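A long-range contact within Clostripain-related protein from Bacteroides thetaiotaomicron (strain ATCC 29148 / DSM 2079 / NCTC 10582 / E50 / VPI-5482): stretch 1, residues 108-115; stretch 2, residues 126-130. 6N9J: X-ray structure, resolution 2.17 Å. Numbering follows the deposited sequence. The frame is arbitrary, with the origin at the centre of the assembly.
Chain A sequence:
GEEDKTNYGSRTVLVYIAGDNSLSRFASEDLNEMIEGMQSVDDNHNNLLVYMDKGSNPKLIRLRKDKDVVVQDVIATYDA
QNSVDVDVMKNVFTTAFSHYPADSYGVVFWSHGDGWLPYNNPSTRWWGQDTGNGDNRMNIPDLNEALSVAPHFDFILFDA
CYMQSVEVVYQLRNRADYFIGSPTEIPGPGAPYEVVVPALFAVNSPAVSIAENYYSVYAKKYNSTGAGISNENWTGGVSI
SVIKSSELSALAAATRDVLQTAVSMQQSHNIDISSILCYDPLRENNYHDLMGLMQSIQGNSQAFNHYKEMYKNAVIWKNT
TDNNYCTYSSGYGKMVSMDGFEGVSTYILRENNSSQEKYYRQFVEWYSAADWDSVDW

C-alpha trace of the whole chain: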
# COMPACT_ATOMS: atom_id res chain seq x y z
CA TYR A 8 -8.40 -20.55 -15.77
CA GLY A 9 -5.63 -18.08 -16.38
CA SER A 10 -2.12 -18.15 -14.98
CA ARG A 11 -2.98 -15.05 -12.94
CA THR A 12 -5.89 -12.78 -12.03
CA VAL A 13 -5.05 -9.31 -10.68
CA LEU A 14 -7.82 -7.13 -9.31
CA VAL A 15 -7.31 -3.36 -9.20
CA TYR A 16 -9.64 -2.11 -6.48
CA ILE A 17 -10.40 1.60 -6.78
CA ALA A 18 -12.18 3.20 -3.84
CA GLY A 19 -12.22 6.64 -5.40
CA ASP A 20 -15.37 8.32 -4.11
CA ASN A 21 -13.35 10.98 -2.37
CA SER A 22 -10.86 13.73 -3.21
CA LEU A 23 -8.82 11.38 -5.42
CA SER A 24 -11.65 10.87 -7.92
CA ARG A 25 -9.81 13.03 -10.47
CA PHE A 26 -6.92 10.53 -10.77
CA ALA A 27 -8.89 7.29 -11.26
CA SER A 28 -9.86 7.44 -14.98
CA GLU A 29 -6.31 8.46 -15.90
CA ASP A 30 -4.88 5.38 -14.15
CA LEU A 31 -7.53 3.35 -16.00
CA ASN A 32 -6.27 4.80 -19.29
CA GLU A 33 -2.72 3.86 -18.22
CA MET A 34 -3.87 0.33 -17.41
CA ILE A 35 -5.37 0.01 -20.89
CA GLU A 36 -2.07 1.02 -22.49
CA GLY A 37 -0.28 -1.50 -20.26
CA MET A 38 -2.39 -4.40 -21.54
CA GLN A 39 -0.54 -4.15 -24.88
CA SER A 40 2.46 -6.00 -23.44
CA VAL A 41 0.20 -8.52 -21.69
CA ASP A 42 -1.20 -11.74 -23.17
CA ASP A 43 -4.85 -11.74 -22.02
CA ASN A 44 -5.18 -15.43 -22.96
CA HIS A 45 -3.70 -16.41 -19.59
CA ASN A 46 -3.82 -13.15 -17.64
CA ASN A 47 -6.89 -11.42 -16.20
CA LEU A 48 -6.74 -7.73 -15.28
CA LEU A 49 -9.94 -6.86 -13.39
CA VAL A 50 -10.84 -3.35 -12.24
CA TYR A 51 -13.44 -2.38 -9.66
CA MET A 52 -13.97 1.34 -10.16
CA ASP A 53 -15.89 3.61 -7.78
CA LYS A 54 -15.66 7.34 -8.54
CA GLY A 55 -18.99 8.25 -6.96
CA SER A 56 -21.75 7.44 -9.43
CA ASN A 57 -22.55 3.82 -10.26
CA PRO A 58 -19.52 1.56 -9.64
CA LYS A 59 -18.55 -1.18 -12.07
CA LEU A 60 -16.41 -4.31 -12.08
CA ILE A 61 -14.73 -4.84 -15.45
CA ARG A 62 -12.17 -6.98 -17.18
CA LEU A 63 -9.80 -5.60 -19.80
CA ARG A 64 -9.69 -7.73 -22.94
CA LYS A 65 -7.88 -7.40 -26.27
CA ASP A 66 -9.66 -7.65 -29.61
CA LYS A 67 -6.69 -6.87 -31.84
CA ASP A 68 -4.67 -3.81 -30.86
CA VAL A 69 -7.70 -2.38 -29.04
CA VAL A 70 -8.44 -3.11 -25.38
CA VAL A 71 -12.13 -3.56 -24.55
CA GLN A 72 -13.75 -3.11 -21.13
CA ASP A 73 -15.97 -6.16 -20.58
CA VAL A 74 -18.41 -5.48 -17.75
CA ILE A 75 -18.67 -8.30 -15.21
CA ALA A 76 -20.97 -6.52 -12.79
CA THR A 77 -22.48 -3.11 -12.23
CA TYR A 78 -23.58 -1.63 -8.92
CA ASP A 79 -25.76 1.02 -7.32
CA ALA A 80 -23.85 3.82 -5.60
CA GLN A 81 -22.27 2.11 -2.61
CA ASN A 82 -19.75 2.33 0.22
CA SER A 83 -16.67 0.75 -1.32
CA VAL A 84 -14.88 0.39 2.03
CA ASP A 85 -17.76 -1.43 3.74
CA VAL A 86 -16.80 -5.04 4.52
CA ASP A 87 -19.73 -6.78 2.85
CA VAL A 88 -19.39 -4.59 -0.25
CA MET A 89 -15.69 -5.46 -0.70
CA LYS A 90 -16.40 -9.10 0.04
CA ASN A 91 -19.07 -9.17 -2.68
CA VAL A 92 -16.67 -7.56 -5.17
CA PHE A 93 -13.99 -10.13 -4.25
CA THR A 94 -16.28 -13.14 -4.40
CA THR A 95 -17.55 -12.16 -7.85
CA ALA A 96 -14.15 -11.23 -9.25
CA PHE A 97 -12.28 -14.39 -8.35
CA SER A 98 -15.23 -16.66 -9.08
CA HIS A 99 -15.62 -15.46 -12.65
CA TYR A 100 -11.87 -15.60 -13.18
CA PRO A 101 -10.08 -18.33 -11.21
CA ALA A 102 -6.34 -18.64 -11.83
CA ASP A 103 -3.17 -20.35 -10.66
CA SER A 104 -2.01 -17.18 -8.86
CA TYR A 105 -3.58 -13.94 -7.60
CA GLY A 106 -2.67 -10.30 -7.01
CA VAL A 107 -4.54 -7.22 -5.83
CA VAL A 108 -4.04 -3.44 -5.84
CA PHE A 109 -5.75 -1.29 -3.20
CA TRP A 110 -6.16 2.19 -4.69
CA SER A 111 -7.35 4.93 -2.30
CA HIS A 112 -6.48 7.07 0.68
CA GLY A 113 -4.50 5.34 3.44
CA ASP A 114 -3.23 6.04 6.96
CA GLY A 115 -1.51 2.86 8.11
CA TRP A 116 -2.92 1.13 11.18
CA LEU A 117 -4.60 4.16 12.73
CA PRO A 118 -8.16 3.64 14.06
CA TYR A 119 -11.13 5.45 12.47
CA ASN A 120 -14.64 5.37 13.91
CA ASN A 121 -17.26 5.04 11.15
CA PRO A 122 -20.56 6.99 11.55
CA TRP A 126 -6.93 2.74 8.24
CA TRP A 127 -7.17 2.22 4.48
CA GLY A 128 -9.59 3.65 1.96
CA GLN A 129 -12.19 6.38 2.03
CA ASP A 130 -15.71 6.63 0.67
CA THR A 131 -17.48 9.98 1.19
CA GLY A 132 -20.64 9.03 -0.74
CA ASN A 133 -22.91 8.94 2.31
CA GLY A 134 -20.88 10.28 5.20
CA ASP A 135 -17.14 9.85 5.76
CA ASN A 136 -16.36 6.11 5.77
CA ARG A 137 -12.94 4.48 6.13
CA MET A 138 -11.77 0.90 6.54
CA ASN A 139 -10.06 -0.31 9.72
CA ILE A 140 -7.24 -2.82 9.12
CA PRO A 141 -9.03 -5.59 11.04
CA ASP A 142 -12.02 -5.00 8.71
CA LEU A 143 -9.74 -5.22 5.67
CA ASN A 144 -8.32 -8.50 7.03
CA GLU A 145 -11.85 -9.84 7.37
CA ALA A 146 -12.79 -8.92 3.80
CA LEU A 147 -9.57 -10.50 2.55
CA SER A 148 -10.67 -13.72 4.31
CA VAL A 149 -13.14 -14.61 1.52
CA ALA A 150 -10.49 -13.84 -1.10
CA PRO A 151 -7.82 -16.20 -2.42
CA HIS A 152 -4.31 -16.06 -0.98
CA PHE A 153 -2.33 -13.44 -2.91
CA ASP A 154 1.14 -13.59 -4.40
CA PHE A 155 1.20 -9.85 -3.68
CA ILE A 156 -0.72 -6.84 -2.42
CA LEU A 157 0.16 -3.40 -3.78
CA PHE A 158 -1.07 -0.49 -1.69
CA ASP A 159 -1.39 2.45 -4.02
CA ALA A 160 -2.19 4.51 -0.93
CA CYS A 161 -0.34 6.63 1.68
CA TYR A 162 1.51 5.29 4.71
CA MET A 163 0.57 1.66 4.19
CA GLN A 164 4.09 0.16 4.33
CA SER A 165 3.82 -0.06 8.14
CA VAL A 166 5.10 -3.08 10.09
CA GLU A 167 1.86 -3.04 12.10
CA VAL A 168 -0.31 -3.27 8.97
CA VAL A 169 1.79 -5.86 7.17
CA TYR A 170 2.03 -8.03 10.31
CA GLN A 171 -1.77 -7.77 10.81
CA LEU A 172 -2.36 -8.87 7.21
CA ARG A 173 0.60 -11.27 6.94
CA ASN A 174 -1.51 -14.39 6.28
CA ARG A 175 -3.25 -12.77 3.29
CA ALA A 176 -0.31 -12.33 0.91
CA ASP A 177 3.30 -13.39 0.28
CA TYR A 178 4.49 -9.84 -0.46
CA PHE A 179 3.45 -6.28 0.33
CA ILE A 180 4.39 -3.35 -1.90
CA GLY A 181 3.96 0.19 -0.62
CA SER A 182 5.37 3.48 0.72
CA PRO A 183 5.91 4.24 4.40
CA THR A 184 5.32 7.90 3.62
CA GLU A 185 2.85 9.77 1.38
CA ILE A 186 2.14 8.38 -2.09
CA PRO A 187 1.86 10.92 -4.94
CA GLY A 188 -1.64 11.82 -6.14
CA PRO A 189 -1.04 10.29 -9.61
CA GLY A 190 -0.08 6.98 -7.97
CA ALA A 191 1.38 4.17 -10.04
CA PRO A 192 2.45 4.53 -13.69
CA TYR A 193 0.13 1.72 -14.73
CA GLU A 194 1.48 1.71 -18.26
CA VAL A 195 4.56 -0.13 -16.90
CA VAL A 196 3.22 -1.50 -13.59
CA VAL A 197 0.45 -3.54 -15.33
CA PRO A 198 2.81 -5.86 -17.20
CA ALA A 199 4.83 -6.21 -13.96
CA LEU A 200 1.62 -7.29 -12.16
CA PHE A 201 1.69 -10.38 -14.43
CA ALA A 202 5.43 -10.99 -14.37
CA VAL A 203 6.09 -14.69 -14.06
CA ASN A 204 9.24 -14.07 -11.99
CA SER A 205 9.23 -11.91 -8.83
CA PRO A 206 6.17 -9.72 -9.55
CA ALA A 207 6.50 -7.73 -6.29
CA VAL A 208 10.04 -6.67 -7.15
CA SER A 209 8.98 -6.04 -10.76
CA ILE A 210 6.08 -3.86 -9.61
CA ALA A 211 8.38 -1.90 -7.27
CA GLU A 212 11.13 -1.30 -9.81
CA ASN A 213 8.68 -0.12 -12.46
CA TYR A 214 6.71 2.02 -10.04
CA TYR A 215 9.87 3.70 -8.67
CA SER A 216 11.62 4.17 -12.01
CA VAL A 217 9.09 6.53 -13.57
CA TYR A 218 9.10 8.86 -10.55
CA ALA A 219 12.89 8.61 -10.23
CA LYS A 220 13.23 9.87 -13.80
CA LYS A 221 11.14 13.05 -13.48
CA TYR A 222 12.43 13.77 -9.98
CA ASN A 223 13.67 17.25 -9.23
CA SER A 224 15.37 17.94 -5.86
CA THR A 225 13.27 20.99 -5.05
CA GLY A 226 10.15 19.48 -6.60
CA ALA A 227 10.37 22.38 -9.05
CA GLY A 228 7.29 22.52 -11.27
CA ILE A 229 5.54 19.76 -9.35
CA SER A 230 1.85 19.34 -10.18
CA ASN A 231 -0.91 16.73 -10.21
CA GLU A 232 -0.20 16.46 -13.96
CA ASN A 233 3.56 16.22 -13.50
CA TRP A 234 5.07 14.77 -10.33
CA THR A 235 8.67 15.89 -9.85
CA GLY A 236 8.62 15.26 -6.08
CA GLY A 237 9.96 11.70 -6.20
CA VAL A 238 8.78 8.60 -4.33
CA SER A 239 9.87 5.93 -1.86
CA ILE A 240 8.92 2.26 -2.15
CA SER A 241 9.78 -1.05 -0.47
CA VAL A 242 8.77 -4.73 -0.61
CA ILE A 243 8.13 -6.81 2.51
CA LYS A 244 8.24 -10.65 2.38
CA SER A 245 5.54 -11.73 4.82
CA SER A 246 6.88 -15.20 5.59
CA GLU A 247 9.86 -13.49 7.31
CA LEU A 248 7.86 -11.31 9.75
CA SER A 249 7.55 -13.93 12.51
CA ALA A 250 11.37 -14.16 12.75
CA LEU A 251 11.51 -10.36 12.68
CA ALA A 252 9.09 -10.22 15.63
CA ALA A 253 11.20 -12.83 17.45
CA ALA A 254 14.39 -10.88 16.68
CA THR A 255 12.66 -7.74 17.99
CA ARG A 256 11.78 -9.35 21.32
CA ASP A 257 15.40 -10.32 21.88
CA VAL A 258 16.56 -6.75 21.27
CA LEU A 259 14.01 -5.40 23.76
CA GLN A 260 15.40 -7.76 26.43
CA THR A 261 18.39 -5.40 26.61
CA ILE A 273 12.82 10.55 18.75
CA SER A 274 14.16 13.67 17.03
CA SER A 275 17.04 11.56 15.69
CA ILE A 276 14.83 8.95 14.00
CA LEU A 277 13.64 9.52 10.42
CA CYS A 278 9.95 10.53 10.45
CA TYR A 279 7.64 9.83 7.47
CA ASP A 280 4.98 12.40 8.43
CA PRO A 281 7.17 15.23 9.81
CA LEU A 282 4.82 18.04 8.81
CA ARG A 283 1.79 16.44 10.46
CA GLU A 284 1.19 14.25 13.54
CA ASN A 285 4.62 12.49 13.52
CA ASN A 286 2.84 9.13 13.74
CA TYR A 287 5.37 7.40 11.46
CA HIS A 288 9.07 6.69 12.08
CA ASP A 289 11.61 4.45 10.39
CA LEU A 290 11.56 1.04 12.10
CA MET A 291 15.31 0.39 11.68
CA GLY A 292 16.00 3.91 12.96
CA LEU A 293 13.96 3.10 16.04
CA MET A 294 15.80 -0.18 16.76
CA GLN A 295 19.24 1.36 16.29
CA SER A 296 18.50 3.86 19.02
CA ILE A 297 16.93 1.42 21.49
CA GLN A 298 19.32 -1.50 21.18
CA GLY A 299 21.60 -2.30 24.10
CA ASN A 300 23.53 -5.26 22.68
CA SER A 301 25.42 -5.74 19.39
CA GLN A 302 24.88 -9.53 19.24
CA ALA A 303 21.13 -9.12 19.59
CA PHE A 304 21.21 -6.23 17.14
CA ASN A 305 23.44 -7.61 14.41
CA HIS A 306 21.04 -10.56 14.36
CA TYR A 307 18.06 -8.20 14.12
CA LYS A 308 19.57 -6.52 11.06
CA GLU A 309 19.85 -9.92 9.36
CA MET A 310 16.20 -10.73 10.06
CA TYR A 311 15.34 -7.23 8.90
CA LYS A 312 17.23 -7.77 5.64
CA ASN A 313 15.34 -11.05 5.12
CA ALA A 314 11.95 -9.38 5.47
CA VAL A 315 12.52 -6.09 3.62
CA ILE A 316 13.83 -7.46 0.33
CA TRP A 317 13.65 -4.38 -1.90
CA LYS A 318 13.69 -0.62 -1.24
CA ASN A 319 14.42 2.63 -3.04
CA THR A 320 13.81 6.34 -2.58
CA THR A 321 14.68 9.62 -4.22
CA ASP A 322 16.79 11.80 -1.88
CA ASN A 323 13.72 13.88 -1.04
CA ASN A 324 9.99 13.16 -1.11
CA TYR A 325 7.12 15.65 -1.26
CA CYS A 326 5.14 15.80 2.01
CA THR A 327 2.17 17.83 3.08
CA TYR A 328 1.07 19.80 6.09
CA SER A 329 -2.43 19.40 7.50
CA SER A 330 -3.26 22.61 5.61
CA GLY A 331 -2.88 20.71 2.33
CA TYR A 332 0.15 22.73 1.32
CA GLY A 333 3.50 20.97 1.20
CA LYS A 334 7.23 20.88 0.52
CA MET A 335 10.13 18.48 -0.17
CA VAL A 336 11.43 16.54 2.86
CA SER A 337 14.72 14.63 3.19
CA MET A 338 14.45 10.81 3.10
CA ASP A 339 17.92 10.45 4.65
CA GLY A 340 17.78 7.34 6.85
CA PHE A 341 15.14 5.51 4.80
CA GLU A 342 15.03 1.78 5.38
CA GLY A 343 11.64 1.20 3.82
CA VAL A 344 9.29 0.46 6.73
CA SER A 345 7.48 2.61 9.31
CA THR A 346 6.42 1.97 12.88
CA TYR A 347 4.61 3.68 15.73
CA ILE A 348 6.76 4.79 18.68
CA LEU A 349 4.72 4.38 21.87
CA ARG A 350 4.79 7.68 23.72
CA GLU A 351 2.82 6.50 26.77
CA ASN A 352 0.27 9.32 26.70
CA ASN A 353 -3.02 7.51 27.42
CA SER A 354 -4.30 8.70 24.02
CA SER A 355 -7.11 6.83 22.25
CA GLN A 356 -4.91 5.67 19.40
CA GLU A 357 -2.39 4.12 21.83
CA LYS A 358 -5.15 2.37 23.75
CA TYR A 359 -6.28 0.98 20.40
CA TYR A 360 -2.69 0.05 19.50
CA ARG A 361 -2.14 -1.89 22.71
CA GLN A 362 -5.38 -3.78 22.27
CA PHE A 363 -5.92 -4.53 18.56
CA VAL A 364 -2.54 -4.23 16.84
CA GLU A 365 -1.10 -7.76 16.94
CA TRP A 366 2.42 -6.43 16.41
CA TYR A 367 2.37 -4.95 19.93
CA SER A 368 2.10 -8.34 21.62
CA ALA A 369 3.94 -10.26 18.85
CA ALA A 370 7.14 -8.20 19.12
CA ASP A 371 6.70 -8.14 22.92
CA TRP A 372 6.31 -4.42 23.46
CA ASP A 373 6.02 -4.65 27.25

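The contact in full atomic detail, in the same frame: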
# COMPACT_ATOMS: atom_id res chain seq x y z
N VAL A 108 -4.52 -4.81 -6.07
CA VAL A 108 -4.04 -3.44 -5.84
C VAL A 108 -5.13 -2.66 -5.10
O VAL A 108 -6.27 -2.57 -5.59
CB VAL A 108 -3.70 -2.72 -7.15
CG1 VAL A 108 -3.09 -1.36 -6.87
CG2 VAL A 108 -2.76 -3.57 -8.01
N PHE A 109 -4.80 -2.13 -3.93
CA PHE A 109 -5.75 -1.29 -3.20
C PHE A 109 -5.45 0.16 -3.46
O PHE A 109 -4.46 0.68 -2.97
CB PHE A 109 -5.72 -1.59 -1.70
CG PHE A 109 -6.28 -2.93 -1.35
CD1 PHE A 109 -7.64 -3.17 -1.47
CD2 PHE A 109 -5.46 -3.95 -0.92
CE1 PHE A 109 -8.16 -4.41 -1.17
CE2 PHE A 109 -5.97 -5.19 -0.60
CZ PHE A 109 -7.32 -5.43 -0.73
N TRP A 110 -6.32 0.81 -4.22
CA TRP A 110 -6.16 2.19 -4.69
C TRP A 110 -7.11 3.12 -3.93
O TRP A 110 -8.32 3.07 -4.13
CB TRP A 110 -6.45 2.22 -6.19
CG TRP A 110 -6.18 3.47 -7.00
CD1 TRP A 110 -5.27 3.59 -8.02
CD2 TRP A 110 -6.88 4.72 -6.95
NE1 TRP A 110 -5.33 4.84 -8.57
CE2 TRP A 110 -6.31 5.56 -7.94
CE3 TRP A 110 -7.91 5.23 -6.15
CZ2 TRP A 110 -6.74 6.86 -8.16
CZ3 TRP A 110 -8.33 6.54 -6.36
CH2 TRP A 110 -7.75 7.34 -7.35
N SER A 111 -6.55 3.97 -3.07
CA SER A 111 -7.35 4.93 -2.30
C SER A 111 -6.47 5.78 -1.40
O SER A 111 -5.24 5.81 -1.53
CB SER A 111 -8.39 4.22 -1.43
OG SER A 111 -9.42 5.10 -1.05
N HIS A 112 -7.13 6.48 -0.48
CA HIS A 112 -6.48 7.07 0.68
C HIS A 112 -6.02 5.96 1.64
O HIS A 112 -6.56 4.85 1.63
CB HIS A 112 -7.43 8.02 1.42
CG HIS A 112 -7.62 9.34 0.73
ND1 HIS A 112 -6.64 10.31 0.69
CD2 HIS A 112 -8.67 9.84 0.04
CE1 HIS A 112 -7.09 11.35 0.02
NE2 HIS A 112 -8.32 11.09 -0.39
N GLY A 113 -5.02 6.27 2.46
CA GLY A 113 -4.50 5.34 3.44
C GLY A 113 -3.89 6.09 4.61
O GLY A 113 -3.46 7.24 4.46
N ASP A 114 -3.87 5.46 5.78
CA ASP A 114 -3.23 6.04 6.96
C ASP A 114 -2.79 4.91 7.89
O ASP A 114 -3.09 4.89 9.09
CB ASP A 114 -4.18 7.02 7.67
CG ASP A 114 -3.44 8.09 8.48
OD1 ASP A 114 -2.30 7.84 8.93
OD2 ASP A 114 -4.00 9.20 8.67
N GLY A 115 -2.08 3.94 7.32
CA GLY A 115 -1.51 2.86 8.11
C GLY A 115 -2.50 2.10 8.98
O GLY A 115 -3.57 1.69 8.53
N TRP A 126 -5.82 3.14 9.08
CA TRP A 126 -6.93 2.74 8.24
C TRP A 126 -6.59 2.83 6.75
O TRP A 126 -5.66 3.54 6.36
CB TRP A 126 -8.16 3.60 8.54
CG TRP A 126 -7.90 5.08 8.45
CD1 TRP A 126 -7.63 5.93 9.49
CD2 TRP A 126 -7.88 5.88 7.26
NE1 TRP A 126 -7.45 7.20 9.01
CE2 TRP A 126 -7.60 7.20 7.65
CE3 TRP A 126 -8.10 5.61 5.90
CZ2 TRP A 126 -7.51 8.25 6.73
CZ3 TRP A 126 -8.01 6.64 4.99
CH2 TRP A 126 -7.72 7.95 5.41
N TRP A 127 -7.34 2.11 5.92
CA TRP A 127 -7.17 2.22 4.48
C TRP A 127 -8.49 2.60 3.82
O TRP A 127 -9.55 2.10 4.20
CB TRP A 127 -6.64 0.92 3.85
CG TRP A 127 -6.64 1.03 2.34
CD1 TRP A 127 -5.66 1.56 1.55
CD2 TRP A 127 -7.71 0.67 1.45
NE1 TRP A 127 -6.04 1.54 0.23
CE2 TRP A 127 -7.30 1.00 0.14
CE3 TRP A 127 -8.97 0.09 1.63
CZ2 TRP A 127 -8.10 0.76 -0.97
CZ3 TRP A 127 -9.77 -0.13 0.52
CH2 TRP A 127 -9.33 0.20 -0.77
N GLY A 128 -8.43 3.45 2.81
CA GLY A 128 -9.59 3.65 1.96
C GLY A 128 -10.60 4.63 2.52
O GLY A 128 -10.87 4.68 3.72
N GLN A 129 -11.15 5.45 1.64
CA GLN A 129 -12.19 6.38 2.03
C GLN A 129 -13.30 6.38 1.00
O GLN A 129 -13.04 6.30 -0.20
CB GLN A 129 -11.62 7.78 2.21
CG GLN A 129 -12.65 8.80 2.65
CD GLN A 129 -12.09 10.20 2.65
OE1 GLN A 129 -11.35 10.59 1.74
NE2 GLN A 129 -12.43 10.97 3.68
N ASP A 130 -14.52 6.44 1.49
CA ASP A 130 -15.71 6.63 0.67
C ASP A 130 -16.54 7.73 1.33
O ASP A 130 -17.01 7.55 2.45
CB ASP A 130 -16.49 5.32 0.56
CG ASP A 130 -17.64 5.40 -0.42
OD1 ASP A 130 -18.62 6.13 -0.12
OD2 ASP A 130 -17.57 4.72 -1.46

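Trp126 and Trp127, both in the second stretch, have the two largest covered areas in the contact. His112 covers the next largest area. In all, the two stretches bury 535 Å² of surface between them.

The backbones run side by side in opposite directions. Gly113 and Trp127 form a single beta bridge, with their CA atoms 4.2 Å apart. A hydrogen bond lies on each side of that pair. Gly128 N donates to His112 O at 2.6 Å, and Asp114 N donates to Trp126 O at 2.7 Å. Both are short. Further along, Trp126 N donates to Gly115 O at 2.7 Å and makes a weak bond to Asp114 O at 3.2 Å. At the other end the pairing passes to a side chain: Gln129 N donates to Ser111 OG at 3.2 Å.

Trp127 starts out sideways, but its indole reaches back against stretch 1. The ring lies between two different neighbours. Over one face sits the backbone carbonyl of His112, with His112 O 3.4 Å from Trp127 CD1. Over the opposite face sits Phe109, which turns its edge to the indole. The centroids of the Phe109 ring and the Trp127 six-membered ring are 5.1 Å apart, with the planes at 65°. This places ring hydrogens of Phe109 against the pi cloud. Phe109 CB also packs on Trp127 CZ2 at 3.4 Å, and Ser111 CB approaches Trp127 CZ2 at 3.5 Å. The burial has a cost: Trp127 NE1 is covered by the contact and has no polar partner in the model.

The CA-to-CB bond of Trp126 points away from stretch 1. With chi1 at 54° (p), the indole nevertheless comes back within reach. Asp114 CB sits over one ring face, 3.7 Å from the centroid of the Trp126 five-membered ring. This is a CH-pi contact, in which a methylene next to a carboxylate meets an electron-rich ring. Asp114 OD1 is hydrogen-bonded elsewhere in the structure. At the edge of the indole, His112 CB lies 3.9 Å from Trp126 CZ3.

His112 therefore touches both tryptophans, one through its carbonyl and the other through CB. Its imidazole meets the Gln129 side chain, with His112 CD2 3.3 Å from Gln129 OE1.

Gly128 has a positive phi of 83°. A CB here would clash with Trp127 CE3 at 2.6 Å and jam against the preceding carbonyl oxygen. These backbone angles call for glycine, and Gly128 CA lies 3.3 Å from Ser111 OG.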